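Local coordinates for mandelate racemase/muconate lactonizing enzyme-like protein (PDB 3RCY) that binds a magnesium ion and is probably an isomerase or related enzyme of the mandelate racemase/muconate lactonizing enzyme family, at residues Leu281-Gly286 with Trp292-Val297; Lys296-Ala301 with Ala327-Ile332; Met308-Tyr313 with Val323-Ser328. All coordinates share one frame; numbering follows the deposited sequence.

Interaction 1. Residues Leu281-Gly286 with Trp292-Val297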
ATOM      1  N   LEU A 281      23.297  -8.249   3.969  1.00 11.18           N
ATOM      2  CA  LEU A 281      22.958  -9.297   4.933  1.00 11.17           C
ATOM      3  C   LEU A 281      24.212  -9.895   5.548  1.00 11.08           C
ATOM      4  O   LEU A 281      25.131 -10.278   4.832  1.00 11.18           O
ATOM      5  CB  LEU A 281      22.100 -10.399   4.281  1.00 10.58           C
ATOM      6  CG  LEU A 281      20.800  -9.952   3.593  1.00 15.29           C
ATOM      7  CD1 LEU A 281      20.027 -11.147   3.024  1.00 10.04           C
ATOM      8  CD2 LEU A 281      19.896  -9.100   4.509  1.00 10.09           C
ATOM      9  N   GLN A 282      24.224  -9.989   6.877  1.00 11.09           N
ATOM     10  CA  GLN A 282      25.412 -10.404   7.620  1.00 11.62           C
ATOM     11  C   GLN A 282      25.146 -11.623   8.507  1.00 12.36           C
ATOM     12  O   GLN A 282      25.305 -11.550   9.733  1.00 12.40           O
ATOM     13  CB  GLN A 282      25.923  -9.236   8.472  1.00 11.94           C
ATOM     14  CG  GLN A 282      26.154  -7.941   7.690  1.00 10.66           C
ATOM     15  CD  GLN A 282      26.376  -6.757   8.601  1.00 12.62           C
ATOM     16  OE1 GLN A 282      25.536  -6.443   9.453  1.00 10.92           O
ATOM     17  NE2 GLN A 282      27.508  -6.084   8.426  1.00 11.14           N
ATOM     18  N   PRO A 283      24.745 -12.757   7.900  1.00 12.39           N
ATOM     19  CA  PRO A 283      24.471 -13.893   8.769  1.00 12.09           C
ATOM     20  C   PRO A 283      25.757 -14.411   9.389  1.00 12.20           C
ATOM     21  O   PRO A 283      26.840 -14.305   8.788  1.00 11.44           O
ATOM     22  CB  PRO A 283      23.918 -14.942   7.814  1.00 12.33           C
ATOM     23  CG  PRO A 283      24.638 -14.651   6.498  1.00 10.11           C
ATOM     24  CD  PRO A 283      24.736 -13.129   6.469  1.00 12.61           C
ATOM     25  N   ALA A 284      25.641 -14.916  10.610  1.00 11.66           N
ATOM     26  CA  ALA A 284      26.691 -15.745  11.170  1.00 12.05           C
ATOM     27  C   ALA A 284      26.335 -17.177  10.788  1.00 12.13           C
ATOM     28  O   ALA A 284      25.340 -17.723  11.278  1.00 12.22           O
ATOM     29  CB  ALA A 284      26.740 -15.583  12.694  1.00 11.64           C
ATOM     30  N   LEU A 285      27.137 -17.784   9.912  1.00 12.21           N
ATOM     31  CA  LEU A 285      26.845 -19.137   9.401  1.00 12.71           C
ATOM     32  C   LEU A 285      26.705 -20.190  10.502  1.00 13.37           C
ATOM     33  O   LEU A 285      25.935 -21.145  10.359  1.00 13.83           O
ATOM     34  CB  LEU A 285      27.889 -19.575   8.369  1.00 12.65           C
ATOM     35  CG  LEU A 285      27.574 -19.186   6.910  1.00  9.00           C
ATOM     36  CD1 LEU A 285      27.535 -17.670   6.715  1.00 12.91           C
ATOM     37  CD2 LEU A 285      28.591 -19.797   5.956  1.00 13.00           C
ATOM     38  N   GLY A 286      27.445 -20.003  11.595  1.00 13.19           N
ATOM     39  CA  GLY A 286      27.346 -20.882  12.774  1.00 13.32           C
ATOM     40  C   GLY A 286      26.070 -20.684  13.578  1.00 13.14           C
ATOM     41  O   GLY A 286      25.795 -21.438  14.511  1.00 13.70           O
ATOM     42  N   TRP A 292      24.512 -24.199   3.413  1.00 12.89           N
ATOM     43  CA  TRP A 292      23.462 -24.418   2.407  1.00 12.96           C
ATOM     44  C   TRP A 292      22.279 -23.477   2.603  1.00 13.00           C
ATOM     45  O   TRP A 292      21.802 -22.876   1.647  1.00 12.87           O
ATOM     46  CB  TRP A 292      22.989 -25.874   2.434  1.00 13.23           C
ATOM     47  CG  TRP A 292      22.225 -26.328   1.212  1.00 13.56           C
ATOM     48  CD1 TRP A 292      20.896 -26.659   1.148  1.00 13.48           C
ATOM     49  CD2 TRP A 292      22.747 -26.511  -0.111  1.00 14.21           C
ATOM     50  NE1 TRP A 292      20.562 -27.037  -0.137  1.00 14.10           N
ATOM     51  CE2 TRP A 292      21.679 -26.962  -0.927  1.00 13.84           C
ATOM     52  CE3 TRP A 292      24.019 -26.354  -0.687  1.00 13.85           C
ATOM     53  CZ2 TRP A 292      21.842 -27.252  -2.290  1.00 15.08           C
ATOM     54  CZ3 TRP A 292      24.185 -26.641  -2.041  1.00 14.75           C
ATOM     55  CH2 TRP A 292      23.095 -27.084  -2.831  1.00 14.55           C
ATOM     56  N   GLU A 293      21.809 -23.356   3.844  1.00 12.78           N
ATOM     57  CA  GLU A 293      20.720 -22.431   4.173  1.00 12.68           C
ATOM     58  C   GLU A 293      21.101 -20.995   3.779  1.00 12.60           C
ATOM     59  O   GLU A 293      20.288 -20.259   3.214  1.00 12.70           O
ATOM     60  CB  GLU A 293      20.361 -22.546   5.668  1.00 12.55           C
ATOM     61  CG  GLU A 293      19.278 -21.593   6.165  1.00 14.77           C
ATOM     62  CD  GLU A 293      17.867 -21.970   5.742  1.00 12.43           C
ATOM     63  OE1 GLU A 293      17.673 -22.932   4.961  1.00 14.77           O
ATOM     64  OE2 GLU A 293      16.936 -21.288   6.213  1.00 14.90           O
ATOM     65  N   MET A 294      22.352 -20.619   4.031  1.00 12.36           N
ATOM     66  CA  MET A 294      22.821 -19.289   3.647  1.00 12.50           C
ATOM     67  C   MET A 294      23.005 -19.099   2.136  1.00 12.31           C
ATOM     68  O   MET A 294      22.916 -17.970   1.653  1.00 12.38           O
ATOM     69  CB  MET A 294      24.070 -18.882   4.440  1.00 13.07           C
ATOM     70  CG  MET A 294      23.761 -18.546   5.915  1.00 10.33           C
ATOM     71  SD  MET A 294      22.391 -17.373   6.098  1.00 13.52           S
ATOM     72  CE  MET A 294      20.985 -18.446   6.372  1.00  9.67           C
ATOM     73  N   LYS A 295      23.239 -20.191   1.399  1.00 11.97           N
ATOM     74  CA  LYS A 295      23.189 -20.149  -0.073  1.00 11.76           C
ATOM     75  C   LYS A 295      21.783 -19.789  -0.563  1.00 11.79           C
ATOM     76  O   LYS A 295      21.613 -19.027  -1.523  1.00 11.64           O
ATOM     77  CB  LYS A 295      23.660 -21.478  -0.699  1.00 11.72           C
ATOM     78  CG  LYS A 295      25.187 -21.693  -0.702  1.00 12.89           C
ATOM     79  CD  LYS A 295      25.920 -20.816  -1.748  1.00 12.03           C
ATOM     80  CE  LYS A 295      25.686 -21.279  -3.188  1.00 13.43           C
ATOM     81  NZ  LYS A 295      26.598 -20.560  -4.150  1.00 11.71           N
ATOM     82  N   LYS A 296      20.775 -20.337   0.105  1.00 11.59           N
ATOM     83  CA  LYS A 296      19.390 -19.987  -0.184  1.00 11.20           C
ATOM     84  C   LYS A 296      19.162 -18.495   0.040  1.00 11.07           C
ATOM     85  O   LYS A 296      18.564 -17.817  -0.805  1.00 10.87           O
ATOM     86  CB  LYS A 296      18.431 -20.834   0.665  1.00 10.96           C
ATOM     87  CG  LYS A 296      18.480 -22.339   0.347  1.00 13.32           C
ATOM     88  CD  LYS A 296      17.357 -23.106   1.054  1.00 10.67           C
ATOM     89  CE  LYS A 296      17.293 -24.571   0.602  1.00 13.71           C
ATOM     90  NZ  LYS A 296      16.340 -25.382   1.455  1.00 10.69           N
ATOM     91  N   VAL A 297      19.671 -17.972   1.158  1.00 10.75           N
ATOM     92  CA  VAL A 297      19.547 -16.543   1.469  1.00 10.51           C
ATOM     93  C   VAL A 297      20.299 -15.669   0.468  1.00 10.47           C
ATOM     94  O   VAL A 297      19.786 -14.629   0.047  1.00 10.69           O
ATOM     95  CB  VAL A 297      19.960 -16.231   2.940  1.00 10.99           C
ATOM     96  CG1 VAL A 297      20.003 -14.732   3.196  1.00  7.15           C
ATOM     97  CG2 VAL A 297      18.986 -16.889   3.888  1.00  6.32           C
TER
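The backbones of L285 and M294 approach to 7.0 Å between their CA atoms, while those of L281 and V297, at the other end of the contact, stay 8.7 Å apart. Segment 281-286 leaves strand 280-281 and crosses a loop to the start of a short helix. Segment 292-297 is regular helix. Side chains alone fill the space between them.

M294 does most of the work. It points at the loop and carries its sulfur to the ring of P283. SD lies 3.3 Å from P283 CB, a tight fit, and 3.6 Å from P283 CG. The thioether thus rests on two neighbouring ring carbons rather than one. The M294 chain leaves the helix with CG anti to the carbonyl carbon (chi1 -72°) and bends again at chi2 (-50°). This bend lays it alongside its partners instead of driving it straight into the loop. M294 and P283 run past each other in opposite senses. L285 meets the root of the same chain, not the sulfur: its CD1 is 4.0 Å from M294 CG, and its CG is equally near that carbon. P283 and L285 therefore share the methionine between them.

One helical turn on, V297 takes over. Its CG1 branch stands anti to the backbone N (chi1 173°) and meets L281 CD1 at 3.6 Å, methyl against methyl. F269 of helix 266-274 packs on both P283 and V297. F325 of helix 316-327 packs on both L285 and M294. All the touching residues are buried.

Here a helix folds back on the strand and loop that precede it in the chain. This is the packing of a beta/alpha unit in the barrel domain of the enolase superfamily, with the strand inside and the helix on the outer layer.

Interaction 2. Residues Lys296-Ala301 with Ala327-Ile332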
ATOM      1  N   LYS A 296      20.775 -20.337   0.105  1.00 11.59           N
ATOM      2  CA  LYS A 296      19.390 -19.987  -0.184  1.00 11.20           C
ATOM      3  C   LYS A 296      19.162 -18.495   0.040  1.00 11.07           C
ATOM      4  O   LYS A 296      18.564 -17.817  -0.805  1.00 10.87           O
ATOM      5  CB  LYS A 296      18.431 -20.834   0.665  1.00 10.96           C
ATOM      6  CG  LYS A 296      18.480 -22.339   0.347  1.00 13.32           C
ATOM      7  CD  LYS A 296      17.357 -23.106   1.054  1.00 10.67           C
ATOM      8  CE  LYS A 296      17.293 -24.571   0.602  1.00 13.71           C
ATOM      9  NZ  LYS A 296      16.340 -25.382   1.455  1.00 10.69           N
ATOM     10  N   VAL A 297      19.671 -17.972   1.158  1.00 10.75           N
ATOM     11  CA  VAL A 297      19.547 -16.543   1.469  1.00 10.51           C
ATOM     12  C   VAL A 297      20.299 -15.669   0.468  1.00 10.47           C
ATOM     13  O   VAL A 297      19.786 -14.629   0.047  1.00 10.69           O
ATOM     14  CB  VAL A 297      19.960 -16.231   2.940  1.00 10.99           C
ATOM     15  CG1 VAL A 297      20.003 -14.732   3.196  1.00  7.15           C
ATOM     16  CG2 VAL A 297      18.986 -16.889   3.888  1.00  6.32           C
ATOM     17  N   ALA A 298      21.502 -16.095   0.080  1.00 10.08           N
ATOM     18  CA  ALA A 298      22.284 -15.373  -0.933  1.00  9.96           C
ATOM     19  C   ALA A 298      21.514 -15.207  -2.244  1.00  9.91           C
ATOM     20  O   ALA A 298      21.557 -14.134  -2.851  1.00 10.33           O
ATOM     21  CB  ALA A 298      23.638 -16.067  -1.189  1.00  9.47           C
ATOM     22  N   ALA A 299      20.816 -16.262  -2.674  1.00 10.04           N
ATOM     23  CA  ALA A 299      20.006 -16.213  -3.900  1.00 10.56           C
ATOM     24  C   ALA A 299      18.835 -15.243  -3.759  1.00 10.81           C
ATOM     25  O   ALA A 299      18.502 -14.524  -4.707  1.00 10.58           O
ATOM     26  CB  ALA A 299      19.505 -17.597  -4.271  1.00 10.87           C
ATOM     27  N   MET A 300      18.209 -15.233  -2.584  1.00 11.13           N
ATOM     28  CA  MET A 300      17.177 -14.242  -2.270  1.00 12.14           C
ATOM     29  C   MET A 300      17.717 -12.813  -2.356  1.00 11.72           C
ATOM     30  O   MET A 300      17.088 -11.939  -2.970  1.00 11.57           O
ATOM     31  CB  MET A 300      16.581 -14.510  -0.887  1.00 13.26           C
ATOM     32  CG  MET A 300      15.748 -15.765  -0.863  1.00 18.39           C
ATOM     33  SD  MET A 300      15.508 -16.402   0.791  1.00 15.27           S
ATOM     34  CE  MET A 300      15.134 -18.105   0.374  1.00 18.72           C
ATOM     35  N   ALA A 301      18.884 -12.577  -1.762  1.00 11.07           N
ATOM     36  CA  ALA A 301      19.529 -11.265  -1.875  1.00 10.94           C
ATOM     37  C   ALA A 301      19.767 -10.842  -3.334  1.00 10.82           C
ATOM     38  O   ALA A 301      19.608  -9.661  -3.676  1.00 10.97           O
ATOM     39  CB  ALA A 301      20.828 -11.236  -1.080  1.00 10.76           C
ATOM     40  N   ALA A 327      33.243 -17.461  -1.675  1.00 11.11           N
ATOM     41  CA  ALA A 327      33.906 -17.811  -2.942  1.00 11.63           C
ATOM     42  C   ALA A 327      32.906 -18.208  -4.037  1.00 12.13           C
ATOM     43  O   ALA A 327      33.192 -18.046  -5.233  1.00 12.51           O
ATOM     44  CB  ALA A 327      34.895 -18.933  -2.724  1.00 11.46           C
ATOM     45  N   SER A 328      31.733 -18.687  -3.614  1.00 11.74           N
ATOM     46  CA  SER A 328      30.757 -19.318  -4.512  1.00 12.23           C
ATOM     47  C   SER A 328      29.574 -18.437  -4.919  1.00 12.73           C
ATOM     48  O   SER A 328      28.741 -18.862  -5.729  1.00 13.80           O
ATOM     49  CB  SER A 328      30.217 -20.597  -3.864  1.00 12.11           C
ATOM     50  OG  SER A 328      29.291 -20.277  -2.829  1.00 14.43           O
ATOM     51  N   ILE A 329      29.477 -17.229  -4.364  1.00 12.05           N
ATOM     52  CA  ILE A 329      28.327 -16.365  -4.666  1.00 11.69           C
ATOM     53  C   ILE A 329      28.702 -15.141  -5.505  1.00 12.19           C
ATOM     54  O   ILE A 329      29.760 -14.546  -5.302  1.00 12.84           O
ATOM     55  CB  ILE A 329      27.562 -15.938  -3.386  1.00 11.56           C
ATOM     56  CG1 ILE A 329      28.459 -15.081  -2.474  1.00  8.91           C
ATOM     57  CG2 ILE A 329      26.994 -17.191  -2.658  1.00  7.90           C
ATOM     58  CD1 ILE A 329      27.721 -14.389  -1.341  1.00 11.48           C
ATOM     59  N   PRO A 330      27.840 -14.771  -6.467  1.00 12.18           N
ATOM     60  CA  PRO A 330      28.145 -13.587  -7.262  1.00 12.15           C
ATOM     61  C   PRO A 330      27.923 -12.291  -6.487  1.00 11.89           C
ATOM     62  O   PRO A 330      28.572 -11.291  -6.778  1.00 11.75           O
ATOM     63  CB  PRO A 330      27.178 -13.695  -8.457  1.00 12.37           C
ATOM     64  CG  PRO A 330      26.061 -14.536  -7.980  1.00 14.08           C
ATOM     65  CD  PRO A 330      26.648 -15.492  -6.966  1.00 12.30           C
ATOM     66  N   ASN A 331      27.055 -12.325  -5.478  1.00 11.95           N
ATOM     67  CA  ASN A 331      26.703 -11.120  -4.718  1.00 11.49           C
ATOM     68  C   ASN A 331      27.415 -10.992  -3.361  1.00 11.51           C
ATOM     69  O   ASN A 331      26.795 -10.674  -2.342  1.00 11.99           O
ATOM     70  CB  ASN A 331      25.168 -10.979  -4.582  1.00 10.33           C
ATOM     71  CG  ASN A 331      24.511 -12.191  -3.905  1.00 12.71           C
ATOM     72  OD1 ASN A 331      24.982 -13.315  -4.019  1.00  9.79           O
ATOM     73  ND2 ASN A 331      23.401 -11.956  -3.227  1.00  9.37           N
ATOM     74  N   ILE A 332      28.715 -11.254  -3.351  1.00 11.61           N
ATOM     75  CA  ILE A 332      29.545 -11.045  -2.155  1.00 11.86           C
ATOM     76  C   ILE A 332      29.964  -9.584  -2.081  1.00 12.53           C
ATOM     77  O   ILE A 332      30.396  -9.010  -3.085  1.00 13.03           O
ATOM     78  CB  ILE A 332      30.822 -11.957  -2.145  1.00 12.13           C
ATOM     79  CG1 ILE A 332      31.626 -11.788  -0.844  1.00 14.71           C
ATOM     80  CG2 ILE A 332      31.739 -11.648  -3.334  1.00 15.26           C
ATOM     81  CD1 ILE A 332      30.870 -12.166   0.427  1.00 11.98           C
TER
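The flat group of this contact is the carboxamide of N331, whose ND2 meets the carbonyl oxygen of A298 on the helix. ND2 donates to A298 O at 2.9 Å, with an N-H...O angle of 150°. The acceptor sits somewhat out of the amide plane, and the donor is also tilted from the carbonyl plane, by 20°. The bond is therefore sound but not straight. A298 CB lies 4.2 Å from N331 OD1, so the oxygen end of the amide passes near the methyl of the same residue whose carbonyl holds the nitrogen. A301 CB touches N331 ND2 at 3.4 Å, one helical turn further on. ND2 also donates to A306 O, so two carbonyls fix the rotation of this buried amide. A leucine in its place would lack the donor, which would probably leave A298 O and A306 O without this shared partner and let the loop at this position shift against the helix.

The N331 side chain reaches the helix because CG sits between the backbone N and the carbonyl carbon (chi1 58°). I329 supplies the apolar half. Its CG2 branch packs on A298 CB at 3.8 Å, methyl on methyl. A298 is thus held twice, by a methyl contact and by a polar bond to its carbonyl. The small side chains of A298 and A301 are consistent with the close approach: the CA atoms of A298 and I329 are 7.2 Å apart.

The loop 327-332 links helix 316-327 to strand 335-336, and here it lies against helix 290-302. On another side of helix 290-302, A299 packs on K296 of a second subunit. M308 of strand 307-308 packs on A298, A301 and I329 between the strand layer and the helix.

Interaction 3. Residues Met308-Tyr313 with Val323-Ser328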
ATOM      1  N   MET A 308      25.787 -10.050   0.313  1.00 11.70           N
ATOM      2  CA  MET A 308      26.136 -10.743   1.543  1.00 11.76           C
ATOM      3  C   MET A 308      27.467 -10.218   2.105  1.00 11.69           C
ATOM      4  O   MET A 308      28.407  -9.909   1.354  1.00 11.89           O
ATOM      5  CB  MET A 308      26.235 -12.255   1.302  1.00 11.94           C
ATOM      6  CG  MET A 308      25.008 -12.883   0.626  1.00 12.93           C
ATOM      7  SD  MET A 308      23.462 -12.714   1.545  1.00 13.25           S
ATOM      8  CE  MET A 308      23.782 -13.704   3.004  1.00 12.59           C
ATOM      9  N   ALA A 309      27.530 -10.109   3.424  1.00 10.87           N
ATOM     10  CA  ALA A 309      28.785  -9.823   4.111  1.00 10.60           C
ATOM     11  C   ALA A 309      28.838 -10.691   5.370  1.00 11.06           C
ATOM     12  O   ALA A 309      28.435 -10.242   6.439  1.00 10.92           O
ATOM     13  CB  ALA A 309      28.894  -8.328   4.446  1.00 10.02           C
ATOM     14  N   PRO A 310      29.310 -11.953   5.236  1.00 12.59           N
ATOM     15  CA  PRO A 310      29.292 -12.940   6.323  1.00 13.30           C
ATOM     16  C   PRO A 310      29.915 -12.412   7.620  1.00 13.50           C
ATOM     17  O   PRO A 310      31.024 -11.872   7.610  1.00 13.57           O
ATOM     18  CB  PRO A 310      30.119 -14.102   5.760  1.00 13.74           C
ATOM     19  CG  PRO A 310      29.960 -13.982   4.274  1.00 16.42           C
ATOM     20  CD  PRO A 310      29.930 -12.502   4.012  1.00 13.13           C
ATOM     21  N   HIS A 311      29.175 -12.553   8.712  1.00 13.04           N
ATOM     22  CA  HIS A 311      29.598 -12.096  10.030  1.00 13.05           C
ATOM     23  C   HIS A 311      30.722 -12.956  10.587  1.00 13.14           C
ATOM     24  O   HIS A 311      30.723 -14.174  10.404  1.00 13.33           O
ATOM     25  CB  HIS A 311      28.410 -12.166  11.004  1.00 13.42           C
ATOM     26  CG  HIS A 311      28.739 -11.727  12.399  1.00 14.20           C
ATOM     27  ND1 HIS A 311      29.037 -12.614  13.412  1.00 14.32           N
ATOM     28  CD2 HIS A 311      28.829 -10.490  12.945  1.00 14.34           C
ATOM     29  CE1 HIS A 311      29.272 -11.945  14.528  1.00 14.79           C
ATOM     30  NE2 HIS A 311      29.153 -10.654  14.271  1.00 14.53           N
ATOM     31  N   LEU A 312      31.667 -12.318  11.274  1.00 12.86           N
ATOM     32  CA  LEU A 312      32.627 -13.052  12.094  1.00 12.82           C
ATOM     33  C   LEU A 312      32.941 -12.327  13.393  1.00 13.34           C
ATOM     34  O   LEU A 312      33.633 -11.309  13.398  1.00 13.22           O
ATOM     35  CB  LEU A 312      33.936 -13.360  11.335  1.00 12.51           C
ATOM     36  CG  LEU A 312      34.884 -14.253  12.166  1.00 14.82           C
ATOM     37  CD1 LEU A 312      34.443 -15.726  12.153  1.00 12.80           C
ATOM     38  CD2 LEU A 312      36.332 -14.131  11.735  1.00 12.98           C
ATOM     39  N   TYR A 313      32.414 -12.842  14.495  1.00 14.29           N
ATOM     40  CA  TYR A 313      32.996 -12.537  15.793  1.00 15.01           C
ATOM     41  C   TYR A 313      33.106 -13.844  16.549  1.00 15.17           C
ATOM     42  O   TYR A 313      32.408 -14.078  17.534  1.00 15.34           O
ATOM     43  CB  TYR A 313      32.231 -11.460  16.585  1.00 15.83           C
ATOM     44  CG  TYR A 313      33.146 -10.809  17.595  1.00 19.14           C
ATOM     45  CD1 TYR A 313      34.190  -9.982  17.171  1.00 16.22           C
ATOM     46  CD2 TYR A 313      33.019 -11.068  18.964  1.00 16.51           C
ATOM     47  CE1 TYR A 313      35.068  -9.404  18.081  1.00 19.68           C
ATOM     48  CE2 TYR A 313      33.893 -10.487  19.891  1.00 19.65           C
ATOM     49  CZ  TYR A 313      34.915  -9.658  19.438  1.00 16.85           C
ATOM     50  OH  TYR A 313      35.798  -9.084  20.327  1.00 20.58           O
ATOM     51  N   VAL A 323      34.384 -18.190   4.056  1.00 12.85           N
ATOM     52  CA  VAL A 323      35.227 -18.023   2.879  1.00 12.36           C
ATOM     53  C   VAL A 323      34.753 -18.892   1.716  1.00 12.66           C
ATOM     54  O   VAL A 323      34.637 -18.404   0.588  1.00 12.65           O
ATOM     55  CB  VAL A 323      36.727 -18.255   3.218  1.00 12.33           C
ATOM     56  CG1 VAL A 323      37.578 -18.343   1.950  1.00 12.38           C
ATOM     57  CG2 VAL A 323      37.235 -17.124   4.126  1.00 12.07           C
ATOM     58  N   HIS A 324      34.466 -20.168   1.985  1.00 12.78           N
ATOM     59  CA  HIS A 324      33.911 -21.050   0.946  1.00 12.78           C
ATOM     60  C   HIS A 324      32.554 -20.577   0.417  1.00 12.55           C
ATOM     61  O   HIS A 324      32.291 -20.621  -0.799  1.00 12.08           O
ATOM     62  CB  HIS A 324      33.832 -22.484   1.471  1.00 13.03           C
ATOM     63  CG  HIS A 324      35.174 -23.126   1.571  1.00 14.22           C
ATOM     64  ND1 HIS A 324      35.773 -23.755   0.503  1.00 13.75           N
ATOM     65  CD2 HIS A 324      36.074 -23.155   2.583  1.00 14.08           C
ATOM     66  CE1 HIS A 324      36.967 -24.189   0.866  1.00 14.96           C
ATOM     67  NE2 HIS A 324      37.180 -23.827   2.120  1.00 14.35           N
ATOM     68  N   PHE A 325      31.698 -20.146   1.341  1.00 12.33           N
ATOM     69  CA  PHE A 325      30.409 -19.556   1.005  1.00 12.16           C
ATOM     70  C   PHE A 325      30.617 -18.350   0.083  1.00 12.11           C
ATOM     71  O   PHE A 325      30.056 -18.296  -1.018  1.00 12.58           O
ATOM     72  CB  PHE A 325      29.674 -19.152   2.292  1.00 12.45           C
ATOM     73  CG  PHE A 325      28.441 -18.309   2.070  1.00 14.81           C
ATOM     74  CD1 PHE A 325      27.316 -18.837   1.441  1.00 12.72           C
ATOM     75  CD2 PHE A 325      28.398 -16.997   2.526  1.00 12.65           C
ATOM     76  CE1 PHE A 325      26.174 -18.059   1.245  1.00 14.81           C
ATOM     77  CE2 PHE A 325      27.253 -16.208   2.341  1.00 14.82           C
ATOM     78  CZ  PHE A 325      26.140 -16.750   1.691  1.00 12.47           C
ATOM     79  N   ALA A 326      31.447 -17.409   0.531  1.00 11.37           N
ATOM     80  CA  ALA A 326      31.752 -16.182  -0.218  1.00 11.26           C
ATOM     81  C   ALA A 326      32.371 -16.451  -1.591  1.00 11.64           C
ATOM     82  O   ALA A 326      32.067 -15.745  -2.553  1.00 11.60           O
ATOM     83  CB  ALA A 326      32.672 -15.295   0.594  1.00 10.84           C
ATOM     84  N   ALA A 327      33.243 -17.461  -1.675  1.00 11.11           N
ATOM     85  CA  ALA A 327      33.906 -17.811  -2.942  1.00 11.63           C
ATOM     86  C   ALA A 327      32.906 -18.208  -4.037  1.00 12.13           C
ATOM     87  O   ALA A 327      33.192 -18.046  -5.233  1.00 12.51           O
ATOM     88  CB  ALA A 327      34.895 -18.933  -2.724  1.00 11.46           C
ATOM     89  N   SER A 328      31.733 -18.687  -3.614  1.00 11.74           N
ATOM     90  CA  SER A 328      30.757 -19.318  -4.512  1.00 12.23           C
ATOM     91  C   SER A 328      29.574 -18.437  -4.919  1.00 12.73           C
ATOM     92  O   SER A 328      28.741 -18.862  -5.729  1.00 13.80           O
ATOM     93  CB  SER A 328      30.217 -20.597  -3.864  1.00 12.11           C
ATOM     94  OG  SER A 328      29.291 -20.277  -2.829  1.00 14.43           O
TER
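F325 and P310 meet between the strands and the outer helices of the beta/alpha barrel of the enolase superfamily, where helix 316-327 packs back on the loop that follows strand 307-308. Along the helix, V323 comes first and serves through its backbone: its O accepts from A327 N at 2.8 Å. H324 turns elsewhere, its ring meeting that of W115. F325 carries the contact. With CG anti to the backbone N (chi1 170°), its ring reaches the loop and presents its edge.

P310 CG lies in the plane of that ring, 3.8 Å from F325 CD2 and almost as close to CE2. M308 reaches the far end of the ring edge. Its methyl CE is 4.1 Å from F325 CZ, and its CG is about as near. The methionine is bent at chi2 and chi3, and crosses the phenylalanine at about a right angle. These are apolar edge contacts, not stacks. A326 follows, adding a little cover beside P310, and its side chain touches C335 of the next strand.

S328 comes last, and F325 O is gripped twice from one face of its plane: by S328 N at 3.1 Å and by S328 OG at 2.8 Å.

Interactions 1 and 2 use successive turns of helix 290-302, and interactions 2 and 3 share A327 and S328. K295 NZ probably hydrogen-bonds to S328 OG, 3.0 Å away, tying 1 to 2. Backbone bonds tie the rest. L281 O lies 2.8 Å from A309 N and P283 O 2.9 Å from H311 N, both probable hydrogen bonds joining interactions 1 and 3. N331 O lies 2.9 Å from M308 N, probably joining 2 and 3. The magnesium, held by E235 and E261, is about 11 Å from the P283 side chain. Q282 NE2 hydrogen-bonds to E235 OE1, a ligand of the metal. A bound alpha-D-ribofuranose is about 10 Å from the L281 side chain.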